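Beta-ketoacyl-[acyl-carrier-protein] synthase III (Pseudomonas aeruginosa, PDB 2X3E) probably catalyses the first condensation of fatty acid synthesis, joining the acetyl group of acetyl-CoA to malonyl-ACP with release of carbon dioxide. Local coordinates at residues A[42-48]-A[154-159]; A[51-55]-A[80-84]; A[75-79]-A[90-95]; A[138-142]-A[281-285]; A[190-196]-A[209-214]. The protein carries 1 engineered substitution. One frame throughout, in Å; residues are numbered along the deposited sequence.

Contact 1: residues A[42-48]-A[154-159]; sequences VRQRHIA and RALFGD
The two backbones come nearest where R45 faces G158, with their CA atoms 4.7 Å apart. Past that point D159 N donates to H46 O at 2.9 Å. Water 1 adds a second backbone link: it accepts from H46 N and donates to D159 O. The segment 42-48 includes the short strand 44-46. The segment 154-159 runs out of helix 151-156 into the loop that leads to strand 160-169.

R45 carries one half of the contact. Its CG sits between the backbone N and the carbonyl carbon (chi1 57°), and the chain bends twice more. The CG atom passes F157 O, and the guanidinium reaches back to the last turn of the helix. There NH1 meets A155 O at 2.7 Å, edge-on and nearly straight (167°). NE makes a weak bond to the same oxygen at 3.4 Å. NH2 is taken up by L20 O and N22 OD1. V42 packs beside this site, with CB 3.5 Å from A155 O and CG2 4.3 Å from L156 CD1.

D159 carries the other half. Its OD2 accepts from A48 N at 2.8 Å through the anti lone pair, the one away from OD1. S143 OG also bonds to OD2. Next door, the side chain of F157 lies about 3 Å, nearest atoms, from that of N280, a predicted active-site residue.

The R45 charge is placed at the C-terminal end of a helix, which would probably favour it. The D159 carboxylate is buried but hydrogen-bonded, by A48 N and with S143 OG, which is consistent with an ionised state.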
# COMPACT_ATOMS: atom_id res chain seq x y z
N VAL A 42 18.37 22.90 5.28
CA VAL A 42 18.23 21.95 6.37
C VAL A 42 19.46 22.06 7.27
O VAL A 42 20.59 21.95 6.79
CB VAL A 42 18.12 20.51 5.84
CG1 VAL A 42 18.08 19.52 7.00
CG2 VAL A 42 16.88 20.37 4.97
N ARG A 43 19.23 22.27 8.56
CA ARG A 43 20.32 22.39 9.53
C ARG A 43 20.49 21.12 10.37
O ARG A 43 21.59 20.85 10.85
CB ARG A 43 20.12 23.61 10.42
CG ARG A 43 20.12 24.92 9.63
CD ARG A 43 20.82 26.06 10.37
NE ARG A 43 20.99 27.23 9.50
CZ ARG A 43 21.66 28.34 9.83
NH1 ARG A 43 22.25 28.46 11.02
NH2 ARG A 43 21.75 29.34 8.96
N GLN A 44 19.42 20.36 10.57
CA GLN A 44 19.56 19.05 11.18
C GLN A 44 18.53 18.04 10.71
O GLN A 44 17.48 18.39 10.16
CB GLN A 44 19.58 19.14 12.72
CG GLN A 44 18.40 19.86 13.35
CD GLN A 44 18.23 19.52 14.83
OE1 GLN A 44 19.16 19.66 15.63
NE2 GLN A 44 17.03 19.07 15.20
N ARG A 45 18.86 16.77 10.92
CA ARG A 45 17.99 15.68 10.53
C ARG A 45 18.14 14.53 11.53
O ARG A 45 19.24 14.26 12.02
CB ARG A 45 18.21 15.26 9.05
CG ARG A 45 19.62 14.83 8.61
CD ARG A 45 20.71 15.89 8.69
NE ARG A 45 20.78 16.87 7.60
CZ ARG A 45 21.57 17.94 7.60
NH1 ARG A 45 21.57 18.78 6.58
NH2 ARG A 45 22.37 18.19 8.64
N HIS A 46 17.01 13.92 11.87
CA HIS A 46 16.99 12.85 12.86
C HIS A 46 17.23 11.51 12.16
O HIS A 46 16.72 11.27 11.06
CB HIS A 46 15.66 12.86 13.62
CG HIS A 46 15.49 14.06 14.49
ND1 HIS A 46 15.63 14.02 15.86
CD2 HIS A 46 15.20 15.35 14.19
CE1 HIS A 46 15.44 15.23 16.36
NE2 HIS A 46 15.18 16.05 15.37
N ILE A 47 18.05 10.67 12.80
CA ILE A 47 18.56 9.45 12.17
C ILE A 47 18.11 8.23 12.97
O ILE A 47 18.42 8.10 14.16
CB ILE A 47 20.11 9.50 12.07
CG1 ILE A 47 20.57 10.73 11.26
CG2 ILE A 47 20.66 8.23 11.45
CD1 ILE A 47 20.12 10.71 9.80
N ALA A 48 17.38 7.33 12.31
CA ALA A 48 16.75 6.19 12.98
C ALA A 48 17.76 5.21 13.58
O ALA A 48 17.50 4.63 14.64
CB ALA A 48 15.81 5.47 12.03
N ARG A 154 22.09 13.16 1.63
CA ARG A 154 22.32 13.11 3.08
C ARG A 154 22.11 14.47 3.75
O ARG A 154 21.71 14.53 4.92
CB ARG A 154 23.71 12.56 3.39
CG ARG A 154 23.84 11.08 3.03
CD ARG A 154 25.09 10.48 3.60
NE ARG A 154 25.07 10.50 5.06
CZ ARG A 154 26.14 10.39 5.84
NH1 ARG A 154 27.35 10.24 5.31
NH2 ARG A 154 26.00 10.44 7.16
N ALA A 155 22.35 15.56 3.02
CA ALA A 155 22.07 16.90 3.52
C ALA A 155 20.57 17.18 3.64
O ALA A 155 20.15 17.99 4.47
CB ALA A 155 22.74 17.95 2.63
N LEU A 156 19.76 16.51 2.82
CA LEU A 156 18.33 16.82 2.71
C LEU A 156 17.44 15.92 3.57
O LEU A 156 16.53 16.40 4.26
CB LEU A 156 17.90 16.71 1.24
CG LEU A 156 16.43 16.98 0.88
CD1 LEU A 156 16.02 18.38 1.30
CD2 LEU A 156 16.22 16.78 -0.63
N PHE A 157 17.70 14.62 3.53
CA PHE A 157 16.76 13.63 4.06
C PHE A 157 16.95 13.28 5.53
O PHE A 157 18.07 13.11 6.01
CB PHE A 157 16.75 12.35 3.21
CG PHE A 157 16.09 12.53 1.87
CD1 PHE A 157 14.71 12.55 1.77
CD2 PHE A 157 16.85 12.71 0.72
CE1 PHE A 157 14.09 12.74 0.55
CE2 PHE A 157 16.24 12.89 -0.50
CZ PHE A 157 14.85 12.90 -0.59
N GLY A 158 15.83 13.17 6.24
CA GLY A 158 15.81 12.72 7.63
C GLY A 158 14.74 11.67 7.83
O GLY A 158 14.00 11.35 6.89
N ASP A 159 14.65 11.16 9.05
CA ASP A 159 13.73 10.07 9.41
C ASP A 159 12.69 10.55 10.41
O ASP A 159 12.91 11.50 11.17
CB ASP A 159 14.51 8.91 10.04
CG ASP A 159 15.59 8.35 9.14
OD1 ASP A 159 15.49 8.51 7.90
OD2 ASP A 159 16.53 7.72 9.67
O HOH W 1 14.36 14.10 10.92

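Contact 2: residues A[51-55]-A[80-84]; sequences LGSGD and TSTGD
The N-terminal end of helix 53-68 meets the loop 80-84, which follows strand 75-79. At this end D84 accepts from the backbone of G54. The bond runs from G54 N to D84 OD1 at 3.0 Å and is nearly straight (167°). OD1 is met on its syn side, with the donor 21° out of the carboxylate plane. S53 makes the second direct bond. Its OG donates to T82 O at 2.7 Å, coming from above the carbonyl plane and not along a lone pair. The torsion of S53 (chi1 -69°) keeps OG beside its own backbone N and turned to the loop.

G52 is the N-cap residue of this helix and has no side chain to offer. The first turn is served from two other places. D55 OD2 accepts from G52 N at 3.0 Å, and the D84 carboxylate comes across from the loop. Two waters complete the join. Water 2 accepts from S53 N at 2.8 Å and donates to both T82 O and D84 OD1. Water 3 accepts from D55 N and donates to D84 OD2. The two carboxylates stand near each other, with D55 OD2 5.8 Å from D84 OD2, and the helix end probably eases their repulsion. The loop has its own brace, an ST turn in which T82 N donates to T80 OG1 at 3.0 Å. T82 OG1 is bonded to D140, and T80 OG1 to V139 O.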
# COMPACT_ATOMS: atom_id res chain seq x y z
N LEU A 51 16.69 1.72 14.83
CA LEU A 51 15.23 1.72 14.76
C LEU A 51 14.76 1.67 13.31
O LEU A 51 15.39 2.27 12.43
CB LEU A 51 14.66 2.97 15.45
CG LEU A 51 14.97 3.12 16.94
CD1 LEU A 51 14.27 4.34 17.49
CD2 LEU A 51 14.56 1.89 17.73
N GLY A 52 13.67 0.95 13.07
CA GLY A 52 13.05 0.88 11.75
C GLY A 52 11.81 1.76 11.68
O GLY A 52 11.42 2.38 12.68
N SER A 53 11.19 1.81 10.51
CA SER A 53 9.94 2.55 10.34
C SER A 53 8.86 2.06 11.31
O SER A 53 8.11 2.87 11.86
CB SER A 53 9.44 2.43 8.89
OG SER A 53 10.31 3.16 8.02
N GLY A 54 8.79 0.75 11.53
CA GLY A 54 7.81 0.18 12.45
C GLY A 54 7.93 0.75 13.86
O GLY A 54 6.93 1.13 14.47
N ASP A 55 9.16 0.81 14.36
CA ASP A 55 9.45 1.37 15.68
C ASP A 55 8.99 2.83 15.78
O ASP A 55 8.38 3.22 16.78
CB ASP A 55 10.95 1.30 15.99
CG ASP A 55 11.49 -0.12 16.07
OD1 ASP A 55 10.87 -0.97 16.76
OD2 ASP A 55 12.54 -0.39 15.46
N THR A 80 4.32 4.35 3.67
CA THR A 80 5.79 4.20 3.76
C THR A 80 6.39 3.61 2.49
O THR A 80 5.73 2.85 1.77
CB THR A 80 6.22 3.32 4.97
OG1 THR A 80 7.63 3.41 5.16
CG2 THR A 80 5.84 1.84 4.78
N SER A 81 7.64 3.97 2.22
CA SER A 81 8.47 3.34 1.18
C SER A 81 9.67 2.61 1.80
O SER A 81 10.56 2.15 1.09
CB SER A 81 8.98 4.40 0.21
OG SER A 81 7.92 5.18 -0.30
N THR A 82 9.68 2.51 3.13
CA THR A 82 10.82 1.95 3.86
C THR A 82 10.29 1.04 4.96
O THR A 82 10.60 1.22 6.15
CB THR A 82 11.70 3.07 4.45
OG1 THR A 82 10.87 3.99 5.17
CG2 THR A 82 12.42 3.81 3.34
N GLY A 83 9.47 0.08 4.56
CA GLY A 83 8.91 -0.90 5.48
C GLY A 83 10.01 -1.75 6.09
O GLY A 83 11.10 -1.86 5.53
N ASP A 84 9.72 -2.35 7.25
CA ASP A 84 10.69 -3.18 7.96
C ASP A 84 11.07 -4.42 7.15
O ASP A 84 12.20 -4.91 7.27
CB ASP A 84 10.14 -3.63 9.32
CG ASP A 84 9.89 -2.48 10.29
OD1 ASP A 84 10.33 -1.34 10.04
OD2 ASP A 84 9.24 -2.73 11.33
O HOH W 2 12.05 0.16 8.36
O HOH W 3 10.76 -1.19 13.13

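Contact 3: residues A[75-79]-A[90-95]; sequences AVVLA and TAPRVA
L78 lays its branched end across the start of helix 91-97. Its CG stands 3.9 Å from A91 CB. CD1 reaches further, to T90 CG2 at 3.7 Å and V94 CG2 at 4.0 Å. With CG anti to the carbonyl carbon (chi1 -55°), the side chain leans over the first turn. L78 and T90 cross at about a right angle. V76, two residues back on the same face of strand 75-79, meets the next turn: its CG2 packs on A95 CB at 3.6 Å. The methyl of A91 fits between the two, 3.6 Å from V76 O.

The strand and helix are the first two elements of the beta-alpha-beta unit that ends in strand 104-109. Their axes approach to 7.9 Å, and their directions differ by 131°. The small side chains of A91 and A95 on the facing side are consistent with so close an approach.

T90 divides its work. CG2 faces the leucine, while OG1 bonds to D84 N. D107 accepts from the backbone N of T90 and of A91. P92, which points away from the strand, packs on G313 of the second subunit.

No hydrogen bond joins strand to helix here. The buried contact is held by apolar packing, and polar bonding is left to the helix start.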
# COMPACT_ATOMS: atom_id res chain seq x y z
N ALA A 75 -8.73 0.23 12.14
CA ALA A 75 -7.79 0.12 11.04
C ALA A 75 -6.47 0.84 11.36
O ALA A 75 -6.47 1.89 12.01
CB ALA A 75 -8.40 0.69 9.76
N VAL A 76 -5.37 0.26 10.90
CA VAL A 76 -4.05 0.86 11.01
C VAL A 76 -3.35 0.80 9.66
O VAL A 76 -3.03 -0.28 9.17
CB VAL A 76 -3.17 0.15 12.07
CG1 VAL A 76 -1.80 0.82 12.14
CG2 VAL A 76 -3.85 0.16 13.44
N VAL A 77 -3.10 1.96 9.06
CA VAL A 77 -2.47 2.03 7.75
C VAL A 77 -1.17 2.83 7.84
O VAL A 77 -1.15 3.90 8.43
CB VAL A 77 -3.43 2.64 6.71
CG1 VAL A 77 -2.71 2.91 5.38
CG2 VAL A 77 -4.63 1.71 6.50
N LEU A 78 -0.09 2.27 7.30
CA LEU A 78 1.18 2.98 7.20
C LEU A 78 1.42 3.39 5.76
O LEU A 78 1.40 2.54 4.85
CB LEU A 78 2.37 2.13 7.66
CG LEU A 78 2.42 1.48 9.05
CD1 LEU A 78 3.88 1.33 9.49
CD2 LEU A 78 1.58 2.17 10.12
N ALA A 79 1.63 4.68 5.56
CA ALA A 79 2.13 5.21 4.29
C ALA A 79 3.65 5.25 4.40
O ALA A 79 4.19 6.05 5.16
CB ALA A 79 1.57 6.60 4.05
N THR A 90 4.45 -3.65 7.23
CA THR A 90 4.83 -3.26 8.59
C THR A 90 3.61 -2.98 9.47
O THR A 90 3.66 -3.16 10.68
CB THR A 90 5.76 -2.03 8.53
OG1 THR A 90 6.93 -2.38 7.78
CG2 THR A 90 6.18 -1.58 9.94
N ALA A 91 2.51 -2.55 8.84
CA ALA A 91 1.30 -2.13 9.55
C ALA A 91 0.73 -3.18 10.51
O ALA A 91 0.37 -2.85 11.64
CB ALA A 91 0.23 -1.66 8.57
N PRO A 92 0.65 -4.45 10.07
CA PRO A 92 0.11 -5.43 11.03
C PRO A 92 0.92 -5.50 12.33
O PRO A 92 0.32 -5.51 13.42
CB PRO A 92 0.17 -6.75 10.26
CG PRO A 92 0.07 -6.34 8.82
CD PRO A 92 0.82 -5.04 8.73
N ARG A 93 2.25 -5.54 12.23
CA ARG A 93 3.10 -5.58 13.42
C ARG A 93 2.88 -4.35 14.30
O ARG A 93 2.76 -4.47 15.52
CB ARG A 93 4.59 -5.71 13.06
CG ARG A 93 5.50 -5.92 14.29
CD ARG A 93 6.97 -6.05 13.92
NE ARG A 93 7.79 -6.30 15.11
CZ ARG A 93 9.09 -6.57 15.09
NH1 ARG A 93 9.75 -6.63 13.94
NH2 ARG A 93 9.74 -6.79 16.23
N VAL A 94 2.81 -3.18 13.68
CA VAL A 94 2.57 -1.95 14.41
C VAL A 94 1.21 -1.99 15.13
O VAL A 94 1.12 -1.68 16.31
CB VAL A 94 2.67 -0.72 13.49
CG1 VAL A 94 2.25 0.55 14.23
CG2 VAL A 94 4.10 -0.58 12.95
N ALA A 95 0.16 -2.40 14.41
CA ALA A 95 -1.17 -2.52 15.00
C ALA A 95 -1.12 -3.44 16.23
O ALA A 95 -1.61 -3.08 17.30
CB ALA A 95 -2.18 -3.04 13.97

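Contact 4: residues A[138-142]-A[281-285]; sequences GVDTF and TVAAS
V282 turns one methyl mainly to D140 and the other squarely over F142. With chi1 at -168°, CG1 is anti to the backbone N and lies beside the D140 carboxylate. CG2 is anti to the carbonyl carbon and lies over the F142 ring. The contact joins the two halves of the thiolase-type fold: strand 133-140 of the N-terminal half, and the loop before helix 285-295 of the C-terminal half.

In the loop 281-284, V282 takes a positive phi of 57°, and A284 N bonds back to T281 O at 3.2 Å. This turn presents A283 N to D140 OD2 at 3.0 Å, where the anti lone pair receives it. D140 OD1 looks to the 80-82 loop, where T82 and the backbone of S81 bond to it. One buried carboxylate thus fastens two loops to the end of the strand.

The other methyl makes a CH-pi contact. V282 CG2 is 3.5 Å from the centroid of the F142 ring and 6° off its normal. The ring also packs on C87 of the second subunit.

The side chain of V282 is about 4 Å, nearest atoms, from those of N280 and A112. Both are predicted active-site positions, and A112 is an engineered substitution. S285 OG bonds to H250, a third such residue. Two residues before D140 on the strand, G138 has no side chain to collide with the turn, and A284 CB comes within 3.3 Å of G138 O.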
# COMPACT_ATOMS: atom_id res chain seq x y z
N GLY A 138 2.16 8.31 8.57
CA GLY A 138 3.18 8.63 7.58
C GLY A 138 4.53 8.41 8.22
O GLY A 138 4.86 9.08 9.19
N VAL A 139 5.30 7.46 7.71
CA VAL A 139 6.60 7.12 8.29
C VAL A 139 7.59 6.73 7.20
O VAL A 139 7.26 5.99 6.29
CB VAL A 139 6.48 5.95 9.31
CG1 VAL A 139 5.80 4.71 8.68
CG2 VAL A 139 7.85 5.59 9.89
N ASP A 140 8.81 7.24 7.32
CA ASP A 140 9.89 6.82 6.45
C ASP A 140 11.23 6.95 7.16
O ASP A 140 11.44 7.86 7.97
CB ASP A 140 9.87 7.62 5.13
CG ASP A 140 9.08 6.92 4.02
OD1 ASP A 140 9.34 5.73 3.77
OD2 ASP A 140 8.22 7.57 3.39
N THR A 141 12.13 6.01 6.86
CA THR A 141 13.49 6.01 7.37
C THR A 141 14.47 6.00 6.19
O THR A 141 15.31 5.09 6.05
CB THR A 141 13.74 4.80 8.29
OG1 THR A 141 13.29 3.60 7.64
CG2 THR A 141 13.01 4.96 9.62
N PHE A 142 14.35 7.02 5.36
CA PHE A 142 15.19 7.15 4.16
C PHE A 142 16.69 7.13 4.43
O PHE A 142 17.44 6.73 3.55
CB PHE A 142 14.83 8.41 3.37
CG PHE A 142 13.91 8.16 2.21
CD1 PHE A 142 12.75 7.42 2.37
CD2 PHE A 142 14.21 8.66 0.94
CE1 PHE A 142 11.90 7.18 1.30
CE2 PHE A 142 13.36 8.42 -0.13
CZ PHE A 142 12.20 7.68 0.06
N THR A 281 11.46 14.21 5.45
CA THR A 281 11.14 12.90 6.01
C THR A 281 10.11 12.12 5.17
O THR A 281 9.50 11.16 5.66
CB THR A 281 10.63 13.05 7.46
OG1 THR A 281 9.46 13.87 7.48
CG2 THR A 281 11.70 13.67 8.35
N VAL A 282 9.94 12.53 3.91
CA VAL A 282 9.10 11.79 2.94
C VAL A 282 7.66 11.63 3.46
O VAL A 282 7.02 12.64 3.73
CB VAL A 282 9.78 10.45 2.51
CG1 VAL A 282 9.07 9.85 1.30
CG2 VAL A 282 11.23 10.68 2.17
N ALA A 283 7.15 10.41 3.63
CA ALA A 283 5.73 10.26 4.01
C ALA A 283 5.39 10.90 5.36
O ALA A 283 4.25 11.31 5.59
CB ALA A 283 5.31 8.76 3.97
N ALA A 284 6.38 11.03 6.24
CA ALA A 284 6.20 11.66 7.56
C ALA A 284 6.14 13.20 7.53
O ALA A 284 5.78 13.82 8.54
CB ALA A 284 7.30 11.22 8.51
N SER A 285 6.48 13.82 6.40
CA SER A 285 6.77 15.26 6.38
C SER A 285 5.57 16.13 6.76
O SER A 285 5.69 17.06 7.56
CB SER A 285 7.34 15.69 5.03
OG SER A 285 6.38 15.62 3.99

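Contact 5: residues A[190-196]-A[209-214]; sequences DLLMTPA and NYFRMD
The R212 guanidinium has M193 CB over one face, 4.1 Å above the plane and offset toward the rim, and D190 O at its edge. The F211 ring is met at its edge, with T194 OG1 3.2 Å from CD2 and L192 CD2 3.9 Å from CZ. R212 lies in the two-stranded antiparallel sheet of strands 192-195 and 212-213, and F211 comes just before its second strand. Helix 199-204 lies in the connection between the strands.

M193 and R212 form a hydrogen-bonded pair: M193 N gives to R212 O at 2.9 Å, and R212 N gives to M193 O at 2.8 Å. Their side chains run together on one face of the sheet. R212 extends from CG to NE, which carries NH1 to D190 O at 2.8 Å. The bond lies in the carbonyl plane and bends at the hydrogen (138°).

L192 and M213 are the non-hydrogen-bonded pair and share the other face. Their ends press tightly, and both also touch V218 of helix 215-237. The side chain of M213 comes within about 6 Å, nearest atoms, of N280, a predicted active-site residue. F211 joins F142 and F157 in an aromatic group, edge-to-face with F142.

D214 is the N-cap of helix 215-237, and its own N bonds to L191 O at 3.1 Å. T194 and P195 pair with an antiparallel strand of the second subunit, so the sheet continues across the dimer. At the far end N209 ND2 donates to P195 O at 2.9 Å, in the plane of the asparagine amide.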
# COMPACT_ATOMS: atom_id res chain seq x y z
N ASP A 190 11.33 7.40 -13.39
CA ASP A 190 12.77 7.24 -13.16
C ASP A 190 13.44 8.43 -12.46
O ASP A 190 14.62 8.37 -12.13
CB ASP A 190 13.49 6.97 -14.49
CG ASP A 190 13.28 8.08 -15.50
OD1 ASP A 190 12.11 8.30 -15.90
OD2 ASP A 190 14.28 8.73 -15.89
N LEU A 191 12.70 9.53 -12.25
CA LEU A 191 13.32 10.75 -11.69
C LEU A 191 13.79 10.63 -10.23
O LEU A 191 14.83 11.18 -9.87
CB LEU A 191 12.36 11.95 -11.80
CG LEU A 191 12.24 12.70 -13.13
CD1 LEU A 191 11.44 13.97 -12.90
CD2 LEU A 191 13.61 13.03 -13.75
N LEU A 192 12.98 9.96 -9.41
CA LEU A 192 13.29 9.71 -8.00
C LEU A 192 13.13 8.22 -7.78
O LEU A 192 12.05 7.67 -8.02
CB LEU A 192 12.28 10.43 -7.08
CG LEU A 192 12.13 11.95 -7.17
CD1 LEU A 192 10.67 12.36 -7.03
CD2 LEU A 192 12.99 12.65 -6.12
N MET A 193 14.19 7.55 -7.33
CA MET A 193 14.13 6.09 -7.21
C MET A 193 15.07 5.48 -6.18
O MET A 193 16.22 5.88 -6.05
CB MET A 193 14.42 5.44 -8.56
CG MET A 193 13.89 4.01 -8.66
SD MET A 193 14.26 3.32 -10.26
CE MET A 193 16.02 3.08 -10.09
N THR A 194 14.55 4.48 -5.46
CA THR A 194 15.36 3.54 -4.70
C THR A 194 15.11 2.18 -5.33
O THR A 194 14.02 1.63 -5.20
CB THR A 194 14.95 3.50 -3.22
OG1 THR A 194 15.04 4.82 -2.67
CG2 THR A 194 15.87 2.56 -2.43
N PRO A 195 16.11 1.63 -6.03
CA PRO A 195 15.88 0.35 -6.70
C PRO A 195 15.60 -0.80 -5.74
O PRO A 195 15.96 -0.72 -4.55
CB PRO A 195 17.19 0.09 -7.46
CG PRO A 195 17.89 1.41 -7.53
CD PRO A 195 17.42 2.22 -6.37
N ALA A 196 14.94 -1.84 -6.24
CA ALA A 196 14.78 -3.08 -5.49
C ALA A 196 16.11 -3.82 -5.45
O ALA A 196 16.95 -3.64 -6.33
CB ALA A 196 13.72 -3.95 -6.13
N ASN A 209 21.51 -0.82 -2.99
CA ASN A 209 20.38 -0.16 -3.65
C ASN A 209 20.05 1.17 -2.97
O ASN A 209 19.26 1.23 -2.03
CB ASN A 209 19.15 -1.09 -3.73
CG ASN A 209 18.65 -1.55 -2.36
OD1 ASN A 209 19.43 -1.97 -1.51
ND2 ASN A 209 17.34 -1.48 -2.17
N TYR A 210 20.71 2.23 -3.45
CA TYR A 210 20.61 3.55 -2.82
C TYR A 210 19.60 4.44 -3.52
O TYR A 210 19.39 4.34 -4.73
CB TYR A 210 21.97 4.26 -2.83
CG TYR A 210 23.08 3.55 -2.07
CD1 TYR A 210 24.34 3.42 -2.63
CD2 TYR A 210 22.87 3.04 -0.79
CE1 TYR A 210 25.38 2.78 -1.95
CE2 TYR A 210 23.90 2.40 -0.10
CZ TYR A 210 25.15 2.28 -0.69
OH TYR A 210 26.17 1.65 -0.01
N PHE A 211 19.00 5.34 -2.75
CA PHE A 211 18.09 6.34 -3.30
C PHE A 211 18.87 7.30 -4.20
O PHE A 211 19.96 7.75 -3.84
CB PHE A 211 17.41 7.13 -2.19
CG PHE A 211 16.55 8.26 -2.69
CD1 PHE A 211 16.99 9.57 -2.62
CD2 PHE A 211 15.30 8.00 -3.26
CE1 PHE A 211 16.21 10.61 -3.09
CE2 PHE A 211 14.51 9.04 -3.72
CZ PHE A 211 14.97 10.34 -3.65
N ARG A 212 18.31 7.59 -5.37
CA ARG A 212 18.85 8.61 -6.26
C ARG A 212 17.75 9.55 -6.71
O ARG A 212 16.59 9.16 -6.85
CB ARG A 212 19.56 7.98 -7.46
CG ARG A 212 18.69 7.18 -8.41
CD ARG A 212 19.41 6.98 -9.75
NE ARG A 212 18.84 5.90 -10.55
CZ ARG A 212 17.73 5.98 -11.28
NH1 ARG A 212 17.01 7.10 -11.32
NH2 ARG A 212 17.32 4.92 -11.97
N MET A 213 18.13 10.81 -6.94
CA MET A 213 17.20 11.79 -7.47
C MET A 213 17.89 12.76 -8.42
O MET A 213 19.05 13.14 -8.21
CB MET A 213 16.53 12.57 -6.34
CG MET A 213 17.46 13.43 -5.50
SD MET A 213 16.60 14.23 -4.14
CE MET A 213 15.23 15.01 -4.99
N ASP A 214 17.16 13.15 -9.46
CA ASP A 214 17.55 14.21 -10.37
C ASP A 214 17.09 15.53 -9.77
O ASP A 214 15.98 15.99 -10.04
CB ASP A 214 16.91 13.96 -11.75
CG ASP A 214 17.44 14.88 -12.83
OD1 ASP A 214 17.79 16.05 -12.53
OD2 ASP A 214 17.49 14.44 -13.99

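Contacts 1, 3 and 4 are buried, while contacts 2 and 5 are partly open. Contact 4 is the most central, about 5 Å from the centre of the chain, and contact 5 the most peripheral at about 18 Å. Contacts 3 and 4 use neighbouring strands of one sheet. Contact 3 is purely apolar across its segments, whereas contact 4 adds a carboxylate bond. Contact 2 bridges to both, and relies on hydroxyls, a carboxylate and water. Contact 1 touches contact 4 through D159 and uses side-chain charges on backbone groups. Contact 5 is built mostly on backbone strand pairing, and it meets contacts 1 and 4 through aromatic rings.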